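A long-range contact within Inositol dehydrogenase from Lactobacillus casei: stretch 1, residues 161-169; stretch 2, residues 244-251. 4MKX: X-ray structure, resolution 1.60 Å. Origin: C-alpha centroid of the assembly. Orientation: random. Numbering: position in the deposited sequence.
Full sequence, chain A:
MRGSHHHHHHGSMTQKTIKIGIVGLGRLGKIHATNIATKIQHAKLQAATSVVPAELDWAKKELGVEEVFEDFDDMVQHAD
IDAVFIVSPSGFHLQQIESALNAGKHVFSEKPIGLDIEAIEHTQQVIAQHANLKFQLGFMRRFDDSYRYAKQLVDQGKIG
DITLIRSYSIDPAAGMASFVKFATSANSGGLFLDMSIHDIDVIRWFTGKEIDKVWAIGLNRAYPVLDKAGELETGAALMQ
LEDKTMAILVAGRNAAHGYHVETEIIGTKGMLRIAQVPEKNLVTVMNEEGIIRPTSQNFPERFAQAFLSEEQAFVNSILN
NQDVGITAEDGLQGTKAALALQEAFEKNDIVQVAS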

ATOM      1  N   ASP A 161      -1.376  26.183   4.058  1.00 16.67           N
ATOM      2  CA  ASP A 161      -2.623  26.418   4.774  1.00 16.75           C
ATOM      3  C   ASP A 161      -3.606  25.312   4.406  1.00 16.08           C
ATOM      4  O   ASP A 161      -3.579  24.782   3.293  1.00 17.54           O
ATOM      5  N   ILE A 162      -4.478  24.967   5.346  1.00 13.48           N
ATOM      6  CA  ILE A 162      -5.430  23.888   5.144  1.00 12.74           C
ATOM      7  C   ILE A 162      -6.653  24.373   4.382  1.00 12.01           C
ATOM      8  O   ILE A 162      -7.254  25.376   4.732  1.00 13.58           O
ATOM      9  N   THR A 163      -7.017  23.673   3.314  1.00 12.26           N
ATOM     10  CA  THR A 163      -8.182  24.070   2.536  1.00 11.23           C
ATOM     11  C   THR A 163      -9.378  23.152   2.800  1.00 11.07           C
ATOM     12  O   THR A 163     -10.516  23.576   2.736  1.00 10.05           O
ATOM     13  N   LEU A 164      -9.118  21.880   3.091  1.00  9.34           N
ATOM     14  CA  LEU A 164     -10.216  20.944   3.298  1.00  7.28           C
ATOM     15  C   LEU A 164      -9.791  19.847   4.266  1.00  7.14           C
ATOM     16  O   LEU A 164      -8.677  19.339   4.189  1.00  9.56           O
ATOM     17  N   ILE A 165     -10.690  19.492   5.174  1.00  8.28           N
ATOM     18  CA  ILE A 165     -10.458  18.325   6.006  1.00  8.69           C
ATOM     19  C   ILE A 165     -11.628  17.365   5.834  1.00  7.99           C
ATOM     20  O   ILE A 165     -12.780  17.767   5.888  1.00 11.03           O
ATOM     21  N   ARG A 166     -11.317  16.091   5.597  1.00  9.59           N
ATOM     22  CA  ARG A 166     -12.344  15.058   5.506  1.00  6.64           C
ATOM     23  C   ARG A 166     -12.067  14.091   6.644  1.00  8.11           C
ATOM     24  O   ARG A 166     -10.945  13.627   6.799  1.00 10.54           O
ATOM     25  N   SER A 167     -13.068  13.819   7.464  1.00  6.16           N
ATOM     26  CA  SER A 167     -12.871  12.859   8.542  1.00  7.65           C
ATOM     27  C   SER A 167     -14.014  11.857   8.606  1.00  8.79           C
ATOM     28  O   SER A 167     -15.190  12.223   8.509  1.00  8.98           O
ATOM     29  N   TYR A 168     -13.661  10.576   8.724  1.00  8.36           N
ATOM     30  CA  TYR A 168     -14.637   9.507   8.785  1.00  7.72           C
ATOM     31  C   TYR A 168     -14.497   8.818  10.121  1.00  8.24           C
ATOM     32  O   TYR A 168     -13.380   8.499  10.536  1.00  8.58           O
ATOM     33  N   SER A 169     -15.619   8.560  10.778  1.00  7.54           N
ATOM     34  CA  SER A 169     -15.649   7.688  11.953  1.00  7.87           C
ATOM     35  C   SER A 169     -16.767   6.679  11.746  1.00  8.13           C
ATOM     36  O   SER A 169     -17.946   7.028  11.830  1.00 10.69           O
ATOM     37  N   LYS A 244     -13.938  30.205   5.383  1.00 23.19           N
ATOM     38  CA  LYS A 244     -14.383  29.519   4.170  1.00 19.99           C
ATOM     39  C   LYS A 244     -13.634  28.203   3.943  1.00 20.98           C
ATOM     40  O   LYS A 244     -13.649  27.670   2.835  1.00 23.95           O
ATOM     41  N   THR A 245     -12.997  27.698   5.004  1.00 23.34           N
ATOM     42  CA  THR A 245     -12.363  26.372   4.977  1.00 21.71           C
ATOM     43  C   THR A 245     -13.451  25.340   4.873  1.00 16.57           C
ATOM     44  O   THR A 245     -14.538  25.516   5.429  1.00 17.30           O
ATOM     45  N   MET A 246     -13.158  24.236   4.198  1.00 10.24           N
ATOM     46  CA  MET A 246     -14.190  23.249   3.989  1.00  9.45           C
ATOM     47  C   MET A 246     -13.910  22.030   4.835  1.00  8.66           C
ATOM     48  O   MET A 246     -12.763  21.679   5.053  1.00 10.79           O
ATOM     49  N   ALA A 247     -14.970  21.389   5.301  1.00  9.57           N
ATOM     50  CA  ALA A 247     -14.809  20.116   5.995  1.00  8.89           C
ATOM     51  C   ALA A 247     -15.917  19.166   5.602  1.00 10.25           C
ATOM     52  O   ALA A 247     -17.044  19.568   5.344  1.00 11.84           O
ATOM     53  N   ILE A 248     -15.567  17.888   5.538  1.00  8.90           N
ATOM     54  CA  ILE A 248     -16.505  16.841   5.182  1.00 10.38           C
ATOM     55  C   ILE A 248     -16.468  15.807   6.287  1.00  7.89           C
ATOM     56  O   ILE A 248     -15.384  15.396   6.712  1.00  9.87           O
ATOM     57  N   LEU A 249     -17.635  15.402   6.780  1.00  9.52           N
ATOM     58  CA  LEU A 249     -17.690  14.342   7.785  1.00  9.38           C
ATOM     59  C   LEU A 249     -18.504  13.172   7.276  1.00 11.24           C
ATOM     60  O   LEU A 249     -19.492  13.360   6.588  1.00 10.01           O
ATOM     61  N   VAL A 250     -18.091  11.961   7.626  1.00 11.54           N
ATOM     62  CA  VAL A 250     -18.968  10.808   7.460  1.00  8.00           C
ATOM     63  C   VAL A 250     -18.942  10.054   8.779  1.00 10.52           C
ATOM     64  O   VAL A 250     -17.884   9.875   9.376  1.00 10.47           O
ATOM     65  N   ALA A 251     -20.117   9.667   9.259  1.00  9.92           N
ATOM     66  CA  ALA A 251     -20.235   8.906  10.496  1.00 11.25           C
ATOM     67  C   ALA A 251     -21.105   7.710  10.191  1.00 12.77           C
ATOM     68  O   ALA A 251     -22.038   7.790   9.397  1.00 13.46           O
TER

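The two stretches run side by side as neighbouring parallel strands, 162-169 and 246-251, their axes 9° apart and 4.6 Å from each other at closest approach. The extended backbone of each strand sends successive side chains to alternate faces of the sheet, and because the strands are hydrogen-bonded edge to edge, side chains of the two meet laterally rather than interdigitating. Leu-164, Arg-166 and Tyr-168 share one face with Met-246, Ile-248 and Val-250; Ile-165, Ser-167 and Ser-169 share the other with Ala-247, Leu-249 and Ala-251.

Stretch 2 opens with Lys-244, exposed and free of contact with stretch 1, its side chain leading away. Thr-245 (chi1 m) is the first to touch: its CG2 lies 3.8 Å from Thr-163 O, while its hydroxyl is satisfied by a residue adjoining the stretches. Thr-163 turns its own side chain away and finds its hydroxyl partner elsewhere in the structure.

At Met-246 the strand pairing begins. The backbone N of Met-246 donates to Thr-163 O at 3.1 Å, and Met-246 O accepts from Ile-165 N at 3.0 Å. The side chain, with chi1 m, chi2 t and chi3 m, lies alongside Leu-164, whose CD1 is 4.2 Å from Met-246 CB. Leu-164 has chi1 t and a chi2 of 149°, between the usual wells.

Ala-247 sits beside Ile-165 (m, t) on the opposite face. Its methyl group adds little bulk here, and the closest approach between these two residues is made by the backbone, a CA-H...O contact of 3.1 Å from Ala-247 CA to Ile-165 O.

Ile-248 (m, t) is among the most extensively covered residues of the contact. Its N donates to Ile-165 O at 2.8 Å, the shortest hydrogen bond of the ladder, and its O accepts from Ser-167 N at 2.9 Å. Its CD1 reaches back to Leu-164 CD1 at 4.2 Å, extending the apolar row begun by Met-246, while Ile-248 CB lies 4.2 Å from Arg-166 CG. Only the aliphatic base of Arg-166 (t, t, p) takes part in this packing; its end leads away, and its guanidinium nitrogens are hydrogen-bonded elsewhere in the structure.

Leu-249 (m, t) returns to the other face and brings its CD2 within 4.1 Å of Ser-167 CB. Ser-167 (t) offers carbon to this neighbour, its OG being engaged elsewhere in the structure.

Val-250 (t) makes the most intimate side-chain contact. Its CB lies 3.9 Å from the centroid of the Tyr-168 ring, 26° off the normal, so that the C-H group meets the ring face; Val-250 CG2 approaches Tyr-168 CE1 to 3.4 Å. Tyr-168 is in the m rotamer, and the end of its side chain comes nearer to the neighbouring strand; its hydroxyl is satisfied elsewhere in the structure. Val-250 N donates to Ser-167 O, and Val-250 O accepts from Ser-169 N, both at 3.0 Å.

Ala-251 closes the stretch beside Ser-169 (m), where the CA-H...O contact from Ala-251 CA to Ser-169 O measures 3.2 Å.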

ATOM      1  CB  ASP A 161      -3.192  27.798   4.427  1.00 17.68           C
ATOM      2  CG  ASP A 161      -4.452  28.125   5.216  1.00 24.44           C
ATOM      3  OD1 ASP A 161      -4.606  27.654   6.365  1.00 25.57           O
ATOM      4  OD2 ASP A 161      -5.297  28.861   4.679  1.00 29.23           O
ATOM      5  CB  ILE A 162      -5.851  23.314   6.503  1.00 13.14           C
ATOM      6  CG1 ILE A 162      -4.636  22.665   7.161  1.00 14.80           C
ATOM      7  CG2 ILE A 162      -7.016  22.338   6.322  1.00 15.54           C
ATOM      8  CD1 ILE A 162      -4.875  22.204   8.595  1.00 16.42           C
ATOM      9  CB  THR A 163      -7.883  24.037   1.045  1.00 18.18           C
ATOM     10  OG1 THR A 163      -7.731  22.676   0.652  1.00 17.11           O
ATOM     11  CG2 THR A 163      -6.608  24.779   0.730  1.00 14.02           C
ATOM     12  CB  LEU A 164     -10.638  20.310   1.961  1.00 10.10           C
ATOM     13  CG  LEU A 164     -11.862  19.380   1.975  1.00 12.08           C
ATOM     14  CD1 LEU A 164     -12.565  19.484   0.639  1.00 14.27           C
ATOM     15  CD2 LEU A 164     -11.465  17.931   2.214  1.00 13.84           C
ATOM     16  CB  ILE A 165     -10.301  18.703   7.484  1.00  8.81           C
ATOM     17  CG1 ILE A 165      -9.022  19.506   7.667  1.00 10.20           C
ATOM     18  CG2 ILE A 165     -10.198  17.439   8.332  1.00 10.09           C
ATOM     19  CD1 ILE A 165      -8.750  19.879   9.119  1.00 14.96           C
ATOM     20  CB  ARG A 166     -12.259  14.307   4.174  1.00  7.94           C
ATOM     21  CG  ARG A 166     -13.205  13.110   4.115  1.00  7.65           C
ATOM     22  CD  ARG A 166     -13.152  12.355   2.756  1.00  8.29           C
ATOM     23  NE  ARG A 166     -11.826  11.831   2.432  1.00  6.34           N
ATOM     24  CZ  ARG A 166     -11.356  10.663   2.853  1.00  8.86           C
ATOM     25  NH1 ARG A 166     -12.103   9.896   3.639  1.00  8.93           N
ATOM     26  NH2 ARG A 166     -10.135  10.268   2.515  1.00  9.61           N
ATOM     27  CB  SER A 167     -12.672  13.593   9.881  1.00  5.94           C
ATOM     28  OG  SER A 167     -11.915  12.790  10.776  1.00  9.84           O
ATOM     29  CB  TYR A 168     -14.305   8.439   7.739  1.00  7.96           C
ATOM     30  CG  TYR A 168     -14.701   8.714   6.308  1.00  7.13           C
ATOM     31  CD1 TYR A 168     -15.044   9.986   5.857  1.00  6.58           C
ATOM     32  CD2 TYR A 168     -14.721   7.674   5.399  1.00  9.67           C
ATOM     33  CE1 TYR A 168     -15.407  10.197   4.522  1.00  8.33           C
ATOM     34  CE2 TYR A 168     -15.067   7.876   4.076  1.00  7.23           C
ATOM     35  CZ  TYR A 168     -15.413   9.122   3.643  1.00  8.77           C
ATOM     36  OH  TYR A 168     -15.770   9.285   2.326  1.00  9.39           O
ATOM     37  CB  SER A 169     -15.914   8.490  13.234  1.00 11.57           C
ATOM     38  OG  SER A 169     -14.828   9.357  13.511  1.00 12.08           O
ATOM     39  CB  LYS A 244     -14.298  30.422   2.936  1.00 25.60           C
ATOM     40  CG  LYS A 244     -15.052  31.743   3.079  1.00 25.35           C
ATOM     41  CD  LYS A 244     -16.547  31.526   3.054  1.00 28.23           C
ATOM     42  CE  LYS A 244     -17.305  32.845   2.929  0.68 28.31           C
ATOM     43  NZ  LYS A 244     -17.545  33.467   4.256  0.89 31.23           N
ATOM     44  CB  THR A 245     -11.577  26.079   6.278  1.00 17.53           C
ATOM     45  OG1 THR A 245     -10.474  26.975   6.369  1.00 15.99           O
ATOM     46  CG2 THR A 245     -11.046  24.639   6.301  1.00 19.34           C
ATOM     47  CB  MET A 246     -14.229  22.873   2.514  1.00 10.05           C
ATOM     48  CG  MET A 246     -14.507  24.071   1.637  1.00 10.72           C
ATOM     49  SD  MET A 246     -14.380  23.700  -0.109  1.00 14.07           S
ATOM     50  CE  MET A 246     -12.628  23.628  -0.335  1.00 13.92           C
ATOM     51  CB  ALA A 247     -14.777  20.303   7.509  1.00 11.00           C
ATOM     52  CB  ILE A 248     -16.068  16.162   3.874  1.00  8.78           C
ATOM     53  CG1 ILE A 248     -16.141  17.163   2.722  1.00 12.22           C
ATOM     54  CG2 ILE A 248     -16.948  14.955   3.573  1.00 12.78           C
ATOM     55  CD1 ILE A 248     -15.583  16.641   1.440  1.00 12.70           C
ATOM     56  CB  LEU A 249     -18.354  14.843   9.066  1.00 13.88           C
ATOM     57  CG  LEU A 249     -17.663  15.945   9.846  1.00 17.42           C
ATOM     58  CD1 LEU A 249     -18.442  16.202  11.132  1.00 17.23           C
ATOM     59  CD2 LEU A 249     -16.233  15.545  10.149  1.00 15.72           C
ATOM     60  CB  VAL A 250     -18.538   9.881   6.309  1.00  9.42           C
ATOM     61  CG1 VAL A 250     -19.351   8.591   6.354  1.00 11.56           C
ATOM     62  CG2 VAL A 250     -18.746  10.558   4.968  1.00 11.21           C
ATOM     63  CB  ALA A 251     -20.859   9.740  11.592  1.00 13.94           C
TER